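Side-chain contacts in hypothetical protein (Geobacillus stearothermophilus, PDB 1U84), which is of unknown function, a small all-helical bacterial protein belonging to a family of uncharacterised domains: residues N10-E15 with L79-A84; A19-G24 with D28-E33; R53-Y58 with P69-L74. One frame throughout, in Å; residues are numbered along the deposited sequence.

All three contacts lie in one four-helix domain. Contact 3 is the buried one and joins helix 47-62 to helix 68-85; contact 1 ties that last helix to the first, 8-20, and is only partly buried; contact 2 sits at the surface, where the chain turns from helix 8-20 toward helix 31-41. Contacts 1 and 3 lie on opposite sides of the chain's centre, about 15 Å apart between centres, and both are apolar, one leucine on leucine, the other with a cysteine sulfur. Contact 2 differs in being led by hydrogen bonds. It also touches contact 3, through Trp20 on Leu74 and Tyr30 on Tyr58.

Contact 1 of 3, residues N10-E15 with L79-A84; sequences NRLLLE and LELKQA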
loop_
_atom_site.group_PDB
_atom_site.type_symbol
_atom_site.label_atom_id
_atom_site.label_comp_id
_atom_site.label_asym_id
_atom_site.label_seq_id
_atom_site.Cartn_x
_atom_site.Cartn_y
_atom_site.Cartn_z
ATOM N N ASN A 10 0.225 -12.446 0.853
ATOM C CA ASN A 10 -0.427 -11.367 1.578
ATOM C C ASN A 10 0.367 -10.872 2.768
ATOM O O ASN A 10 0.433 -9.669 2.988
ATOM C CB ASN A 10 -1.851 -11.773 1.973
ATOM C CG ASN A 10 -2.764 -11.883 0.755
ATOM O OD1 ASN A 10 -2.466 -11.313 -0.291
ATOM N ND2 ASN A 10 -3.839 -12.660 0.876
ATOM N N ARG A 11 0.972 -11.783 3.521
ATOM C CA ARG A 11 1.761 -11.340 4.686
ATOM C C ARG A 11 2.909 -10.442 4.227
ATOM O O ARG A 11 3.213 -9.419 4.878
ATOM C CB ARG A 11 2.257 -12.529 5.536
ATOM C CG ARG A 11 1.148 -13.186 6.346
ATOM C CD ARG A 11 1.712 -14.229 7.346
ATOM N NE ARG A 11 2.607 -15.209 6.730
ATOM C CZ ARG A 11 2.229 -16.394 6.248
ATOM N NH1 ARG A 11 0.952 -16.768 6.296
ATOM N NH2 ARG A 11 3.137 -17.214 5.710
ATOM N N LEU A 12 3.540 -10.819 3.114
ATOM C CA LEU A 12 4.658 -10.039 2.567
ATOM C C LEU A 12 4.187 -8.659 2.107
ATOM O O LEU A 12 4.800 -7.627 2.430
ATOM C CB LEU A 12 5.320 -10.794 1.416
ATOM C CG LEU A 12 6.687 -10.289 0.991
ATOM C CD1 LEU A 12 7.619 -10.147 2.205
ATOM C CD2 LEU A 12 7.223 -11.281 -0.012
ATOM N N LEU A 13 3.076 -8.630 1.375
ATOM C CA LEU A 13 2.489 -7.357 0.993
ATOM C C LEU A 13 2.183 -6.478 2.214
ATOM O O LEU A 13 2.508 -5.298 2.231
ATOM C CB LEU A 13 1.194 -7.540 0.177
ATOM C CG LEU A 13 1.402 -8.140 -1.210
ATOM C CD1 LEU A 13 0.089 -8.675 -1.707
ATOM C CD2 LEU A 13 1.966 -7.093 -2.181
ATOM N N LEU A 14 1.547 -7.054 3.218
ATOM C CA LEU A 14 1.263 -6.303 4.445
ATOM C C LEU A 14 2.538 -5.775 5.107
ATOM O O LEU A 14 2.562 -4.630 5.595
ATOM C CB LEU A 14 0.427 -7.099 5.453
ATOM C CG LEU A 14 -1.038 -7.366 5.044
ATOM C CD1 LEU A 14 -1.648 -8.442 5.934
ATOM C CD2 LEU A 14 -1.913 -6.094 5.019
ATOM N N GLU A 15 3.567 -6.606 5.172
ATOM C CA GLU A 15 4.872 -6.155 5.697
ATOM C C GLU A 15 5.430 -4.962 4.950
ATOM O O GLU A 15 5.833 -3.961 5.562
ATOM C CB GLU A 15 5.882 -7.295 5.718
ATOM C CG GLU A 15 5.664 -8.280 6.841
ATOM C CD GLU A 15 6.564 -9.507 6.690
ATOM O OE1 GLU A 15 6.467 -10.203 5.645
ATOM O OE2 GLU A 15 7.359 -9.777 7.622
ATOM N N LEU A 79 2.514 -4.112 -6.860
ATOM C CA LEU A 79 2.038 -4.830 -8.037
ATOM C C LEU A 79 3.147 -5.684 -8.645
ATOM O O LEU A 79 2.857 -6.763 -9.191
ATOM C CB LEU A 79 1.479 -3.853 -9.080
ATOM C CG LEU A 79 0.127 -3.244 -8.680
ATOM C CD1 LEU A 79 -0.314 -2.086 -9.593
ATOM C CD2 LEU A 79 -0.968 -4.299 -8.609
ATOM N N GLU A 80 4.405 -5.232 -8.527
ATOM C CA GLU A 80 5.555 -6.072 -8.954
ATOM C C GLU A 80 5.589 -7.386 -8.195
ATOM O O GLU A 80 5.742 -8.469 -8.803
ATOM C CB GLU A 80 6.884 -5.361 -8.754
ATOM C CG GLU A 80 7.136 -4.326 -9.798
ATOM C CD GLU A 80 8.299 -3.448 -9.438
ATOM O OE1 GLU A 80 9.075 -3.823 -8.509
ATOM O OE2 GLU A 80 8.428 -2.385 -10.088
ATOM N N LEU A 81 5.382 -7.316 -6.882
ATOM C CA LEU A 81 5.302 -8.544 -6.082
ATOM C C LEU A 81 4.098 -9.411 -6.432
ATOM O O LEU A 81 4.229 -10.618 -6.583
ATOM C CB LEU A 81 5.318 -8.232 -4.591
ATOM C CG LEU A 81 5.190 -9.459 -3.678
ATOM C CD1 LEU A 81 6.244 -10.516 -3.970
ATOM C CD2 LEU A 81 5.216 -9.037 -2.227
ATOM N N LYS A 82 2.918 -8.804 -6.539
ATOM C CA LYS A 82 1.716 -9.518 -6.943
ATOM C C LYS A 82 1.937 -10.245 -8.287
ATOM O O LYS A 82 1.570 -11.422 -8.451
ATOM C CB LYS A 82 0.528 -8.542 -7.033
ATOM C CG LYS A 82 -0.828 -9.178 -7.387
ATOM C CD LYS A 82 -1.739 -8.098 -7.930
ATOM C CE LYS A 82 -3.164 -8.568 -7.954
ATOM N NZ LYS A 82 -3.988 -7.558 -8.663
ATOM N N GLN A 83 2.545 -9.549 -9.235
ATOM C CA GLN A 83 2.761 -10.127 -10.563
ATOM C C GLN A 83 3.805 -11.248 -10.508
ATOM O O GLN A 83 3.633 -12.299 -11.145
ATOM C CB GLN A 83 3.150 -9.031 -11.561
ATOM C CG GLN A 83 1.974 -8.131 -11.943
ATOM C CD GLN A 83 2.395 -6.726 -12.386
ATOM O OE1 GLN A 83 3.574 -6.463 -12.663
ATOM N NE2 GLN A 83 1.425 -5.810 -12.431
ATOM N N ALA A 84 4.859 -11.031 -9.728
ATOM C CA ALA A 84 5.930 -12.021 -9.582
ATOM C C ALA A 84 5.409 -13.333 -8.995
ATOM O O ALA A 84 5.963 -14.408 -9.282
ATOM C CB ALA A 84 7.065 -11.472 -8.758
#
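Leu81 reaches across from helix 68-85 with one methyl, CD2, and sets it against two neighbouring leucines of helix 8-20. CD2 of Leu81 lies 3.7 Å from CD2 of Leu12 and 3.8 Å from CD2 of Leu13, so a single branch end meets both partners at almost equal range. The side chains of Leu12 and Leu81 cross at about a right angle. CD2 of Leu81 meets more than the end of its neighbour: it also comes within 3.8 Å of the branch carbon CG of Leu12 and 4.0 Å of its CB. The other methyl of Leu81, CD1, joins in more loosely, 4.1 Å from CD2 of Leu12. Leu13 slants past Leu81 instead, and offers CD2 with CG behind it.

The torsions explain how two successive residues can share one partner. CG of Leu12 is anti to the backbone N (chi1 -165°), and the CB of this residue already points at the other helix. In Leu13 the CB sets off across the line to the other helix, and with CG anti to the carbonyl carbon instead (chi1 -68°) the branch end swings back to Leu81. Backbones stay well apart here, with the CA atoms of Leu13 and Leu81 7.7 Å from each other, so the side chains alone bridge the distance.

Around this point Leu81 also touches Leu9 and Trp16 of helix 8-20, and Leu13 rests on Leu38 of helix 31-41. Beside the apolar patch Lys82 turns the other way, its NZ in a salt bridge with Glu45 and hydrogen-bonded to the carbonyl O of Val41. This is leucine packing between the first and last helices of a small four-helix domain, joining the two ends of the chain.

Contact 2 of 3, residues A19-G24 with D28-E33; sequences AWDPFG and DAYDVE
OH of Tyr30 gives its proton to OD1 of Asp21 across 2.6 Å, and in the same place accepts the backbone N-H of Phe23. This phenol ties together the helix-loop-helix connection of an all-helical domain: Asp21, the first residue beyond helix 8-20, has a positive phi and opens a type I beta turn to Gly24, while Tyr30 stands at the N-cap position of helix 31-41.

The short bond uses the anti lone pair of OD1, the one turned away from OD2, and OD1 lies in the plane of the phenol ring at its edge. The carboxylate itself is twisted by 65° from that ring. The bond from Phe23 N is longer, 3.2 Å to Tyr30 OH, with an angle of 156° at the hydrogen. Asp21 also serves the loop beyond: OD1 takes the N-H of Leu25 and OD2 that of Gly26, so both oxygens of its carboxylate are held by hydrogen bonds. CG of Asp21 is anti to the backbone N (chi1 -169°), which brings OD1 up to the tyrosine.

A phenylalanine at Tyr30 would probably leave OD1 of Asp21 and the N-H of Phe23 without their common partner, freeing the turn to shift away from the start of the second helix.

Apolar packing surrounds these bonds. CB of Ala29 sits over one face of the Tyr30 ring, near its rim, and CB of Phe23 comes within 3.8 Å of OH of Tyr30. Pro22 lays its CG on a face of the Trp20 indole, 3.8 Å above the plane. The neighbouring ring atom CD of Pro22 is 3.7 Å from CZ of Tyr30.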
loop_
_atom_site.group_PDB
_atom_site.type_symbol
_atom_site.label_atom_id
_atom_site.label_comp_id
_atom_site.label_asym_id
_atom_site.label_seq_id
_atom_site.Cartn_x
_atom_site.Cartn_y
_atom_site.Cartn_z
ATOM N N ALA A 19 5.929 -1.259 6.389
ATOM C CA ALA A 19 7.316 -0.771 6.333
ATOM C C ALA A 19 7.496 0.538 5.584
ATOM O O ALA A 19 8.453 1.302 5.866
ATOM C CB ALA A 19 8.245 -1.836 5.784
ATOM N N TRP A 20 6.590 0.830 4.654
ATOM C CA TRP A 20 6.562 2.110 3.941
ATOM C C TRP A 20 6.688 3.300 4.917
ATOM O O TRP A 20 7.470 4.239 4.682
ATOM C CB TRP A 20 5.266 2.217 3.143
ATOM C CG TRP A 20 5.223 3.308 2.133
ATOM C CD1 TRP A 20 6.204 3.660 1.225
ATOM C CD2 TRP A 20 4.115 4.139 1.869
ATOM N NE1 TRP A 20 5.764 4.682 0.429
ATOM C CE2 TRP A 20 4.466 4.984 0.784
ATOM C CE3 TRP A 20 2.819 4.236 2.419
ATOM C CZ2 TRP A 20 3.586 5.939 0.282
ATOM C CZ3 TRP A 20 1.944 5.185 1.909
ATOM C CH2 TRP A 20 2.327 6.019 0.837
ATOM N N ASP A 21 5.950 3.215 6.026
ATOM C CA ASP A 21 6.091 4.142 7.167
ATOM C C ASP A 21 6.328 5.607 6.730
ATOM O O ASP A 21 7.368 6.223 7.064
ATOM C CB ASP A 21 7.175 3.641 8.144
ATOM C CG ASP A 21 7.172 4.404 9.472
ATOM O OD1 ASP A 21 6.236 5.207 9.718
ATOM O OD2 ASP A 21 8.123 4.199 10.267
ATOM N N PRO A 22 5.375 6.195 5.999
ATOM C CA PRO A 22 5.537 7.547 5.451
ATOM C C PRO A 22 5.652 8.639 6.498
ATOM O O PRO A 22 6.182 9.703 6.197
ATOM C CB PRO A 22 4.259 7.761 4.651
ATOM C CG PRO A 22 3.267 6.814 5.288
ATOM C CD PRO A 22 4.074 5.610 5.598
ATOM N N PHE A 23 5.202 8.372 7.723
ATOM C CA PHE A 23 5.233 9.434 8.741
ATOM C C PHE A 23 6.180 9.127 9.908
ATOM O O PHE A 23 6.148 9.805 10.942
ATOM C CB PHE A 23 3.804 9.737 9.204
ATOM C CG PHE A 23 2.923 10.244 8.103
ATOM C CD1 PHE A 23 3.284 11.387 7.382
ATOM C CD2 PHE A 23 1.758 9.563 7.752
ATOM C CE1 PHE A 23 2.466 11.867 6.336
ATOM C CE2 PHE A 23 0.940 10.023 6.700
ATOM C CZ PHE A 23 1.314 11.169 5.988
ATOM N N GLY A 24 7.021 8.105 9.757
ATOM C CA GLY A 24 8.026 7.807 10.800
ATOM C C GLY A 24 7.393 7.425 12.129
ATOM O O GLY A 24 7.801 7.878 13.207
ATOM N N ASP A 28 4.347 -0.790 12.834
ATOM C CA ASP A 28 3.146 -1.318 13.503
ATOM C C ASP A 28 1.987 -0.336 13.615
ATOM O O ASP A 28 0.904 -0.683 14.100
ATOM C CB ASP A 28 3.522 -1.792 14.918
ATOM C CG ASP A 28 4.223 -3.113 14.915
ATOM O OD1 ASP A 28 4.154 -3.821 13.893
ATOM O OD2 ASP A 28 4.833 -3.458 15.948
ATOM N N ALA A 29 2.199 0.905 13.186
ATOM C CA ALA A 29 1.203 1.942 13.353
ATOM C C ALA A 29 0.140 1.920 12.248
ATOM O O ALA A 29 -0.778 2.755 12.251
ATOM C CB ALA A 29 1.883 3.329 13.398
ATOM N N TYR A 30 0.295 1.007 11.282
ATOM C CA TYR A 30 -0.514 1.096 10.038
ATOM C C TYR A 30 -1.329 -0.128 9.695
ATOM O O TYR A 30 -1.679 -0.332 8.528
ATOM C CB TYR A 30 0.397 1.397 8.839
ATOM C CG TYR A 30 1.268 2.642 8.964
ATOM C CD1 TYR A 30 0.805 3.890 8.535
ATOM C CD2 TYR A 30 2.584 2.531 9.434
ATOM C CE1 TYR A 30 1.615 5.023 8.632
ATOM C CE2 TYR A 30 3.413 3.662 9.533
ATOM C CZ TYR A 30 2.947 4.873 9.085
ATOM O OH TYR A 30 3.776 5.960 9.170
ATOM N N ASP A 31 -1.651 -0.964 10.681
ATOM C CA ASP A 31 -2.348 -2.230 10.366
ATOM C C ASP A 31 -3.669 -2.020 9.640
ATOM O O ASP A 31 -4.015 -2.800 8.727
ATOM C CB ASP A 31 -2.595 -3.057 11.638
ATOM C CG ASP A 31 -1.318 -3.572 12.266
ATOM O OD1 ASP A 31 -0.245 -3.565 11.616
ATOM O OD2 ASP A 31 -1.407 -4.014 13.423
ATOM N N VAL A 32 -4.405 -0.979 10.012
ATOM C CA VAL A 32 -5.720 -0.701 9.401
ATOM C C VAL A 32 -5.507 -0.302 7.922
ATOM O O VAL A 32 -6.138 -0.846 7.000
ATOM C CB VAL A 32 -6.429 0.396 10.185
ATOM C CG1 VAL A 32 -7.673 0.894 9.451
ATOM C CG2 VAL A 32 -6.783 -0.138 11.570
ATOM N N GLU A 33 -4.570 0.627 7.719
ATOM C CA GLU A 33 -4.312 1.153 6.390
ATOM C C GLU A 33 -3.700 0.079 5.494
ATOM O O GLU A 33 -4.072 -0.018 4.301
ATOM C CB GLU A 33 -3.399 2.382 6.501
ATOM C CG GLU A 33 -4.050 3.567 7.245
ATOM C CD GLU A 33 -4.240 3.328 8.723
ATOM O OE1 GLU A 33 -3.372 2.681 9.351
ATOM O OE2 GLU A 33 -5.258 3.800 9.269
#

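Contact 3 of 3, residues R53-Y58 with P69-L74; sequences RIQSIY and PHCLKL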
loop_
_atom_site.group_PDB
_atom_site.type_symbol
_atom_site.label_atom_id
_atom_site.label_comp_id
_atom_site.label_asym_id
_atom_site.label_seq_id
_atom_site.Cartn_x
_atom_site.Cartn_y
_atom_site.Cartn_z
ATOM N N ARG A 53 -5.753 4.977 -4.703
ATOM C CA ARG A 53 -6.373 4.365 -3.518
ATOM C C ARG A 53 -5.489 4.547 -2.269
ATOM O O ARG A 53 -5.984 4.922 -1.197
ATOM C CB ARG A 53 -6.715 2.876 -3.716
ATOM C CG ARG A 53 -7.883 2.593 -4.683
ATOM C CD ARG A 53 -9.270 3.015 -4.101
ATOM N NE ARG A 53 -9.531 2.342 -2.830
ATOM C CZ ARG A 53 -9.707 2.969 -1.668
ATOM N NH1 ARG A 53 -9.914 2.274 -0.564
ATOM N NH2 ARG A 53 -9.697 4.299 -1.607
ATOM N N ILE A 54 -4.196 4.266 -2.423
ATOM C CA ILE A 54 -3.215 4.459 -1.342
ATOM C C ILE A 54 -3.295 5.884 -0.822
ATOM O O ILE A 54 -3.377 6.122 0.404
ATOM C CB ILE A 54 -1.764 4.097 -1.777
ATOM C CG1 ILE A 54 -1.674 2.582 -2.026
ATOM C CG2 ILE A 54 -0.759 4.530 -0.695
ATOM C CD1 ILE A 54 -0.377 2.127 -2.726
ATOM N N GLN A 55 -3.302 6.852 -1.746
ATOM C CA GLN A 55 -3.322 8.245 -1.332
ATOM C C GLN A 55 -4.582 8.526 -0.504
ATOM O O GLN A 55 -4.489 9.120 0.577
ATOM C CB GLN A 55 -3.252 9.163 -2.562
ATOM C CG GLN A 55 -3.067 10.639 -2.193
ATOM C CD GLN A 55 -2.997 11.501 -3.421
ATOM O OE1 GLN A 55 -3.872 11.439 -4.273
ATOM N NE2 GLN A 55 -1.928 12.284 -3.532
ATOM N N SER A 56 -5.740 8.072 -0.972
ATOM C CA SER A 56 -7.011 8.321 -0.262
ATOM C C SER A 56 -7.062 7.679 1.118
ATOM O O SER A 56 -7.517 8.302 2.109
ATOM C CB SER A 56 -8.202 7.871 -1.118
ATOM O OG SER A 56 -8.195 8.557 -2.365
ATOM N N ILE A 57 -6.602 6.425 1.178
ATOM C CA ILE A 57 -6.545 5.652 2.431
ATOM C C ILE A 57 -5.730 6.421 3.482
ATOM O O ILE A 57 -6.151 6.580 4.647
ATOM C CB ILE A 57 -5.958 4.211 2.177
ATOM C CG1 ILE A 57 -6.987 3.350 1.423
ATOM C CG2 ILE A 57 -5.552 3.580 3.518
ATOM C CD1 ILE A 57 -6.418 2.118 0.770
ATOM N N TYR A 58 -4.559 6.907 3.072
ATOM C CA TYR A 58 -3.648 7.546 4.026
ATOM C C TYR A 58 -4.079 8.970 4.309
ATOM O O TYR A 58 -3.878 9.434 5.437
ATOM C CB TYR A 58 -2.175 7.471 3.553
ATOM C CG TYR A 58 -1.530 6.155 3.884
ATOM C CD1 TYR A 58 -1.873 4.983 3.191
ATOM C CD2 TYR A 58 -0.558 6.068 4.871
ATOM C CE1 TYR A 58 -1.295 3.763 3.517
ATOM C CE2 TYR A 58 0.054 4.846 5.188
ATOM C CZ TYR A 58 -0.330 3.684 4.498
ATOM O OH TYR A 58 0.235 2.455 4.810
ATOM N N PRO A 69 3.379 10.946 -6.358
ATOM C CA PRO A 69 4.502 10.097 -6.822
ATOM C C PRO A 69 5.079 9.170 -5.738
ATOM O O PRO A 69 5.579 8.105 -6.063
ATOM C CB PRO A 69 5.542 11.109 -7.298
ATOM C CG PRO A 69 4.692 12.387 -7.646
ATOM C CD PRO A 69 3.653 12.385 -6.546
ATOM N N HIS A 70 5.005 9.576 -4.468
ATOM C CA HIS A 70 5.401 8.682 -3.366
ATOM C C HIS A 70 4.440 7.464 -3.317
ATOM O O HIS A 70 4.904 6.339 -3.203
ATOM C CB HIS A 70 5.416 9.429 -2.019
ATOM C CG HIS A 70 6.257 8.761 -0.985
ATOM N ND1 HIS A 70 7.630 8.710 -1.074
ATOM C CD2 HIS A 70 5.931 8.146 0.174
ATOM C CE1 HIS A 70 8.113 8.078 -0.021
ATOM N NE2 HIS A 70 7.103 7.710 0.742
ATOM N N CYS A 71 3.127 7.718 -3.351
ATOM C CA CYS A 71 2.113 6.642 -3.477
ATOM C C CYS A 71 2.387 5.741 -4.687
ATOM O O CYS A 71 2.271 4.518 -4.585
ATOM C CB CYS A 71 0.723 7.231 -3.557
ATOM S SG CYS A 71 0.319 8.191 -2.045
ATOM N N LEU A 72 2.736 6.347 -5.825
ATOM C CA LEU A 72 2.953 5.571 -7.052
ATOM C C LEU A 72 4.131 4.595 -6.951
ATOM O O LEU A 72 4.012 3.474 -7.442
ATOM C CB LEU A 72 3.110 6.514 -8.258
ATOM C CG LEU A 72 3.192 5.878 -9.631
ATOM C CD1 LEU A 72 1.933 5.100 -9.970
ATOM C CD2 LEU A 72 3.422 7.004 -10.623
ATOM N N LYS A 73 5.249 4.990 -6.314
ATOM C CA LYS A 73 6.363 4.060 -6.118
ATOM C C LYS A 73 5.913 2.858 -5.307
ATOM O O LYS A 73 6.208 1.711 -5.656
ATOM C CB LYS A 73 7.584 4.727 -5.466
ATOM C CG LYS A 73 8.425 5.519 -6.430
ATOM C CD LYS A 73 9.572 6.199 -5.667
ATOM C CE LYS A 73 10.289 7.210 -6.570
ATOM N NZ LYS A 73 11.464 7.773 -5.818
ATOM N N LEU A 74 5.168 3.108 -4.232
ATOM C CA LEU A 74 4.685 2.004 -3.442
ATOM C C LEU A 74 3.773 1.111 -4.283
ATOM O O LEU A 74 3.922 -0.098 -4.275
ATOM C CB LEU A 74 3.983 2.487 -2.167
ATOM C CG LEU A 74 3.365 1.316 -1.385
ATOM C CD1 LEU A 74 4.382 0.338 -0.832
ATOM C CD2 LEU A 74 2.505 1.853 -0.256
#
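Ile54 and Gln55 of helix 47-62 meet Cys71 and Leu74 of helix 68-85 in a buried helix-helix crossing, part of the core of this four-helix domain. The short helical segments run at 117° to each other, their axes 9.2 Å apart at the nearest point.

The sulfur contacts come first. SG of Cys71 lies against the backbone of the opposing helix, equally close, at 3.7 Å, to CA and to CB of Gln55. With SG anti to the carbonyl carbon (chi1 -61°), the Cys71 thiol is turned against Gln55. Its small size fits the place where the chains come closest, the CA atoms of Gln55 and Cys71 being 6.1 Å apart. CG2 of Ile54 flanks SG of Cys71 at 4.0 Å.

Gln55 contributes only the carbon root of its side chain to this contact. Beyond CG the chain is extended and carries the amide past the cysteine, to where NE2 is hydrogen-bonded to the carbonyl O of Ile66 in the loop between the helices.

The hydrocarbon contact falls to one branch of Ile54: CG2 sits by the sulfur, and the CG1 arm reaches toward Leu74, whose side chain it passes at a slant. Trp20 of helix 8-20 packs on Ile54, Cys71 and Leu74 alike, and Val37 of helix 31-41 also touches Ile54, so all four helices converge here. At the end of that arm, CD1 of Ile54 rests 3.8 Å from CD2 of Leu74 and 4.0 Å from the carbonyl O of Cys71.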